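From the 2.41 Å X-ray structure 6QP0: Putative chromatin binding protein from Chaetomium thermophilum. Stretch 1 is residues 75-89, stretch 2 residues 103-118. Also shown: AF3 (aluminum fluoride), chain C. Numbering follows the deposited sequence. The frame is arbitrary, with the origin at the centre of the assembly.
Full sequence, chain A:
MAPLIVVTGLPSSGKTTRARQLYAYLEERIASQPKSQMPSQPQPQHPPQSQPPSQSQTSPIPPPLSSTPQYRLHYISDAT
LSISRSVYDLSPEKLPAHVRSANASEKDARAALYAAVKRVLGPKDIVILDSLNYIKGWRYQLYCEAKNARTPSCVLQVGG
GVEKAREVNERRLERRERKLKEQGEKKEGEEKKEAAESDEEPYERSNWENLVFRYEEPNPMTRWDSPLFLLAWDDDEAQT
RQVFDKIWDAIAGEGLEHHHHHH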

# COMPACT_ATOMS: atom_id res chain seq x y z
N TYR A 75 -3.41 -6.17 8.70
CA TYR A 75 -3.52 -4.92 7.96
C TYR A 75 -2.58 -3.89 8.57
O TYR A 75 -2.62 -3.66 9.79
CB TYR A 75 -4.96 -4.38 7.98
CG TYR A 75 -5.08 -2.97 7.46
CD1 TYR A 75 -5.17 -2.71 6.09
CD2 TYR A 75 -5.12 -1.89 8.33
CE1 TYR A 75 -5.28 -1.42 5.62
CE2 TYR A 75 -5.24 -0.60 7.86
CZ TYR A 75 -5.32 -0.37 6.51
OH TYR A 75 -5.43 0.92 6.03
N ILE A 76 -1.75 -3.28 7.74
CA ILE A 76 -0.77 -2.29 8.17
C ILE A 76 -0.87 -1.07 7.27
O ILE A 76 -1.11 -1.19 6.07
CB ILE A 76 0.67 -2.86 8.15
CG1 ILE A 76 0.75 -4.15 8.96
CG2 ILE A 76 1.65 -1.83 8.69
CD1 ILE A 76 2.05 -4.90 8.78
N SER A 77 -0.69 0.11 7.86
CA SER A 77 -0.73 1.36 7.10
C SER A 77 0.10 2.40 7.84
O SER A 77 0.52 2.20 8.98
CB SER A 77 -2.17 1.85 6.92
OG SER A 77 -2.71 2.31 8.14
N ASP A 78 0.36 3.52 7.16
CA ASP A 78 1.01 4.64 7.81
C ASP A 78 0.23 5.07 9.05
O ASP A 78 0.83 5.41 10.08
CB ASP A 78 1.16 5.82 6.84
CG ASP A 78 2.13 5.53 5.71
OD1 ASP A 78 2.48 4.35 5.49
OD2 ASP A 78 2.56 6.49 5.04
N ALA A 79 -1.10 5.04 8.97
CA ALA A 79 -1.92 5.48 10.09
C ALA A 79 -1.84 4.52 11.27
O ALA A 79 -1.77 4.95 12.42
CB ALA A 79 -3.38 5.64 9.63
N THR A 80 -1.84 3.21 10.99
CA THR A 80 -1.74 2.23 12.07
C THR A 80 -0.40 2.35 12.80
O THR A 80 -0.32 2.08 14.00
CB THR A 80 -1.91 0.81 11.53
OG1 THR A 80 -0.87 0.52 10.60
CG2 THR A 80 -3.27 0.66 10.87
N LEU A 81 0.65 2.73 12.08
CA LEU A 81 1.97 2.95 12.66
C LEU A 81 2.19 4.40 13.06
O LEU A 81 3.32 4.77 13.41
CB LEU A 81 3.05 2.51 11.68
CG LEU A 81 2.95 1.07 11.19
CD1 LEU A 81 4.00 0.79 10.14
CD2 LEU A 81 3.08 0.09 12.36
N SER A 82 1.15 5.23 13.02
CA SER A 82 1.25 6.63 13.40
C SER A 82 2.37 7.33 12.63
O SER A 82 3.19 8.07 13.19
CB SER A 82 1.46 6.77 14.91
OG SER A 82 0.38 6.19 15.62
N ILE A 83 2.40 7.09 11.32
CA ILE A 83 3.35 7.73 10.42
C ILE A 83 2.61 8.84 9.70
O ILE A 83 1.78 8.58 8.82
CB ILE A 83 3.97 6.73 9.44
CG1 ILE A 83 4.79 5.68 10.19
CG2 ILE A 83 4.82 7.46 8.40
CD1 ILE A 83 5.31 4.56 9.31
N SER A 84 2.89 10.09 10.07
CA SER A 84 2.23 11.22 9.44
C SER A 84 2.66 11.34 7.98
O SER A 84 3.77 10.95 7.60
CB SER A 84 2.56 12.51 10.19
OG SER A 84 1.80 13.60 9.68
N ARG A 85 1.77 11.89 7.16
CA ARG A 85 2.05 12.08 5.74
C ARG A 85 3.16 13.09 5.48
O ARG A 85 3.64 13.17 4.35
CB ARG A 85 0.78 12.52 5.01
CG ARG A 85 -0.33 11.48 5.01
CD ARG A 85 -1.68 12.12 4.72
NE ARG A 85 -2.72 11.11 4.53
CZ ARG A 85 -3.31 10.45 5.52
NH1 ARG A 85 -2.96 10.67 6.78
NH2 ARG A 85 -4.25 9.56 5.25
N SER A 86 3.57 13.86 6.49
CA SER A 86 4.59 14.88 6.31
C SER A 86 6.00 14.31 6.21
O SER A 86 6.92 15.06 5.89
CB SER A 86 4.52 15.89 7.46
OG SER A 86 4.54 15.23 8.71
N VAL A 87 6.18 13.01 6.46
CA VAL A 87 7.49 12.41 6.32
C VAL A 87 7.96 12.41 4.86
O VAL A 87 9.15 12.23 4.60
CB VAL A 87 7.49 10.97 6.87
CG1 VAL A 87 7.14 10.96 8.35
CG2 VAL A 87 6.53 10.09 6.08
N TYR A 88 7.05 12.61 3.92
CA TYR A 88 7.35 12.50 2.50
C TYR A 88 7.80 13.81 1.87
O TYR A 88 7.86 13.91 0.64
CB TYR A 88 6.13 11.95 1.76
CG TYR A 88 5.71 10.59 2.27
CD1 TYR A 88 6.44 9.45 1.94
CD2 TYR A 88 4.61 10.44 3.11
CE1 TYR A 88 6.08 8.21 2.42
CE2 TYR A 88 4.24 9.20 3.59
CZ TYR A 88 4.98 8.09 3.24
OH TYR A 88 4.61 6.85 3.72
N ASP A 89 8.14 14.81 2.68
CA ASP A 89 8.65 16.08 2.17
C ASP A 89 10.15 15.99 1.92
O ASP A 89 10.72 16.78 1.17
CB ASP A 89 8.35 17.21 3.16
CG ASP A 89 6.89 17.64 3.13
OD1 ASP A 89 6.45 18.17 2.09
OD2 ASP A 89 6.19 17.43 4.13
AL AF3 C . -3.83 8.38 2.18
F1 AF3 C . -3.88 6.82 2.87
F2 AF3 C . -5.00 9.54 2.63
F3 AF3 C . -2.95 8.63 0.74
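Stretch 2 (103-118) NASEKDARAALYAAVK

Stretch 2 enters as a short extended lead, Asn103 to Ser105, and then runs as a regular helix from Glu106 through Lys118, continuing beyond it. Ser105 is the N-cap: its OG accepts from Asp108 N at 3.3 Å, while Ser105 N donates to Asp108 OD2 at 3.1 Å, so the first turn is closed from both directions. The helix lies nearly antiparallel to strand 75-77, at 173° between their N-to-C directions, the two axes approaching to 9.3 Å. The register therefore runs backward: Val87 lies by Glu106, Ile83 by Ala109, Leu81 by Ala112 and Ile76 by Ala116, with CA separations of 5.0, 6.6, 7.3 and 7.4 Å.

No hydrogen bond joins the two stretches; the fit is one of shape, with 596 Å² buried in total. The helix presents small residues, Ala109, Ala112 and Ala116, whose CA-to-CB bonds point toward stretch 1, and the larger side chains of Ile76, Leu81, Ile83 and Val87 point toward the helix and fill the shallow relief these alanines leave. Ile83 lies over the first step of this row, CG2 at 3.8 Å from Ala109 CB and CD1 at 3.8 Å from Ala112 CB. Leu81 straddles the next: its CD2 is 3.9 Å from Ala116 CB, while its CD1 packs 3.6 Å from Leu113 CD2. At the strand, Ile76 reaches with CD1 to 3.9 Å from both Ala116 CB and Val117 CG2, and comes to 3.6 Å from the backbone Ala116 O.

Leu113 is a prominent bump on the helix side. Its CA-to-CB bond points sideways, but the end of the side chain swings nearer, placing CD2 among Leu81, Ile76 and Asp78; Asp78 OD1 lies 3.8 Å from Leu113 CD2. The loop that receives it is folded by a type I turn from Ala79 to Ser82 and by the 2.6 Å bond from Ile83 N to Asp78 O, and it carries Leu81 and Ile83 with their CA-to-CB bonds pointing toward the helix.

At the start of the helix the backbones draw closest. Val87, in the 3-10 segment 85-87, brings its O to 3.4 Å from Glu106 CB and its CG2 to 4.2 Å from Ala109 CB. Glu106 extends with chi1 and chi2 both t, setting its carboxylate at the edge of the Tyr88 ring, CD 3.3 Å from Tyr88 CD1. The ring is tethered at its far end by a very short bond, Tyr88 OH to Asp78 OD2 at 2.5 Å.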

# COMPACT_ATOMS: atom_id res chain seq x y z
N ASN A 103 13.65 14.44 13.99
CA ASN A 103 12.38 14.21 13.33
C ASN A 103 12.49 13.06 12.35
O ASN A 103 13.46 12.96 11.59
CB ASN A 103 11.91 15.48 12.62
CG ASN A 103 11.84 16.67 13.55
OD1 ASN A 103 11.66 16.52 14.76
ND2 ASN A 103 11.98 17.87 13.00
N ALA A 104 11.50 12.17 12.37
CA ALA A 104 11.55 10.97 11.55
C ALA A 104 11.60 11.32 10.07
O ALA A 104 10.94 12.26 9.61
CB ALA A 104 10.34 10.09 11.84
N SER A 105 12.40 10.57 9.33
CA SER A 105 12.54 10.73 7.89
C SER A 105 11.70 9.68 7.17
O SER A 105 11.20 8.72 7.76
CB SER A 105 14.01 10.61 7.48
OG SER A 105 14.49 9.29 7.71
N GLU A 106 11.54 9.88 5.86
CA GLU A 106 10.84 8.90 5.04
C GLU A 106 11.53 7.55 5.12
O GLU A 106 10.87 6.50 5.14
CB GLU A 106 10.76 9.39 3.60
CG GLU A 106 9.83 8.58 2.72
CD GLU A 106 9.71 9.15 1.32
OE1 GLU A 106 10.05 10.33 1.12
OE2 GLU A 106 9.26 8.41 0.42
N LYS A 107 12.87 7.55 5.16
CA LYS A 107 13.61 6.30 5.33
C LYS A 107 13.24 5.61 6.63
O LYS A 107 13.15 4.37 6.68
CB LYS A 107 15.11 6.60 5.28
CG LYS A 107 16.02 5.39 5.42
CD LYS A 107 17.44 5.75 5.00
CE LYS A 107 18.47 4.87 5.67
NZ LYS A 107 18.34 3.43 5.29
N ASP A 108 13.01 6.38 7.69
CA ASP A 108 12.55 5.79 8.95
C ASP A 108 11.13 5.26 8.82
O ASP A 108 10.79 4.26 9.47
CB ASP A 108 12.63 6.83 10.07
CG ASP A 108 14.05 7.25 10.39
OD1 ASP A 108 14.96 6.40 10.33
OD2 ASP A 108 14.26 8.44 10.71
N ALA A 109 10.29 5.90 8.00
CA ALA A 109 8.95 5.37 7.76
C ALA A 109 9.02 3.99 7.12
O ALA A 109 8.28 3.08 7.51
CB ALA A 109 8.16 6.33 6.87
N ARG A 110 9.91 3.81 6.14
CA ARG A 110 10.08 2.50 5.53
C ARG A 110 10.63 1.50 6.54
O ARG A 110 10.24 0.32 6.52
CB ARG A 110 11.00 2.61 4.31
CG ARG A 110 10.43 3.47 3.18
CD ARG A 110 11.18 3.28 1.88
NE ARG A 110 12.58 3.70 1.97
CZ ARG A 110 13.00 4.96 1.88
NH1 ARG A 110 12.13 5.94 1.69
NH2 ARG A 110 14.29 5.23 1.97
N ALA A 111 11.52 1.94 7.42
CA ALA A 111 11.98 1.07 8.50
C ALA A 111 10.81 0.61 9.35
O ALA A 111 10.67 -0.59 9.64
CB ALA A 111 13.03 1.80 9.34
N ALA A 112 9.95 1.55 9.76
CA ALA A 112 8.79 1.19 10.57
C ALA A 112 7.89 0.20 9.83
O ALA A 112 7.47 -0.81 10.40
CB ALA A 112 8.01 2.45 10.93
N LEU A 113 7.60 0.48 8.56
CA LEU A 113 6.77 -0.42 7.77
C LEU A 113 7.43 -1.79 7.67
O LEU A 113 6.78 -2.83 7.86
CB LEU A 113 6.53 0.17 6.38
CG LEU A 113 5.68 1.44 6.31
CD1 LEU A 113 5.87 2.13 4.96
CD2 LEU A 113 4.21 1.12 6.54
N TYR A 114 8.73 -1.82 7.36
CA TYR A 114 9.43 -3.09 7.19
C TYR A 114 9.32 -3.94 8.45
O TYR A 114 9.03 -5.14 8.38
CB TYR A 114 10.89 -2.83 6.83
CG TYR A 114 11.70 -4.09 6.60
CD1 TYR A 114 12.36 -4.71 7.65
CD2 TYR A 114 11.79 -4.66 5.34
CE1 TYR A 114 13.10 -5.86 7.45
CE2 TYR A 114 12.52 -5.81 5.13
CZ TYR A 114 13.18 -6.41 6.19
OH TYR A 114 13.91 -7.56 5.99
N ALA A 115 9.54 -3.33 9.62
CA ALA A 115 9.48 -4.08 10.87
C ALA A 115 8.07 -4.61 11.13
O ALA A 115 7.90 -5.78 11.51
CB ALA A 115 9.94 -3.19 12.03
N ALA A 116 7.06 -3.77 10.94
CA ALA A 116 5.68 -4.19 11.17
C ALA A 116 5.34 -5.43 10.35
O ALA A 116 4.66 -6.34 10.83
CB ALA A 116 4.72 -3.05 10.85
N VAL A 117 5.79 -5.48 9.09
CA VAL A 117 5.50 -6.63 8.24
C VAL A 117 6.26 -7.85 8.74
O VAL A 117 5.69 -8.95 8.87
CB VAL A 117 5.84 -6.32 6.77
CG1 VAL A 117 5.64 -7.55 5.91
CG2 VAL A 117 4.99 -5.16 6.26
N LYS A 118 7.55 -7.69 9.04
CA LYS A 118 8.36 -8.83 9.45
C LYS A 118 7.81 -9.49 10.71
O LYS A 118 7.95 -10.71 10.88
CB LYS A 118 9.81 -8.39 9.68
CG LYS A 118 10.81 -9.54 9.61
CD LYS A 118 12.21 -9.07 9.93
CE LYS A 118 13.26 -9.98 9.30
NZ LYS A 118 13.04 -11.41 9.64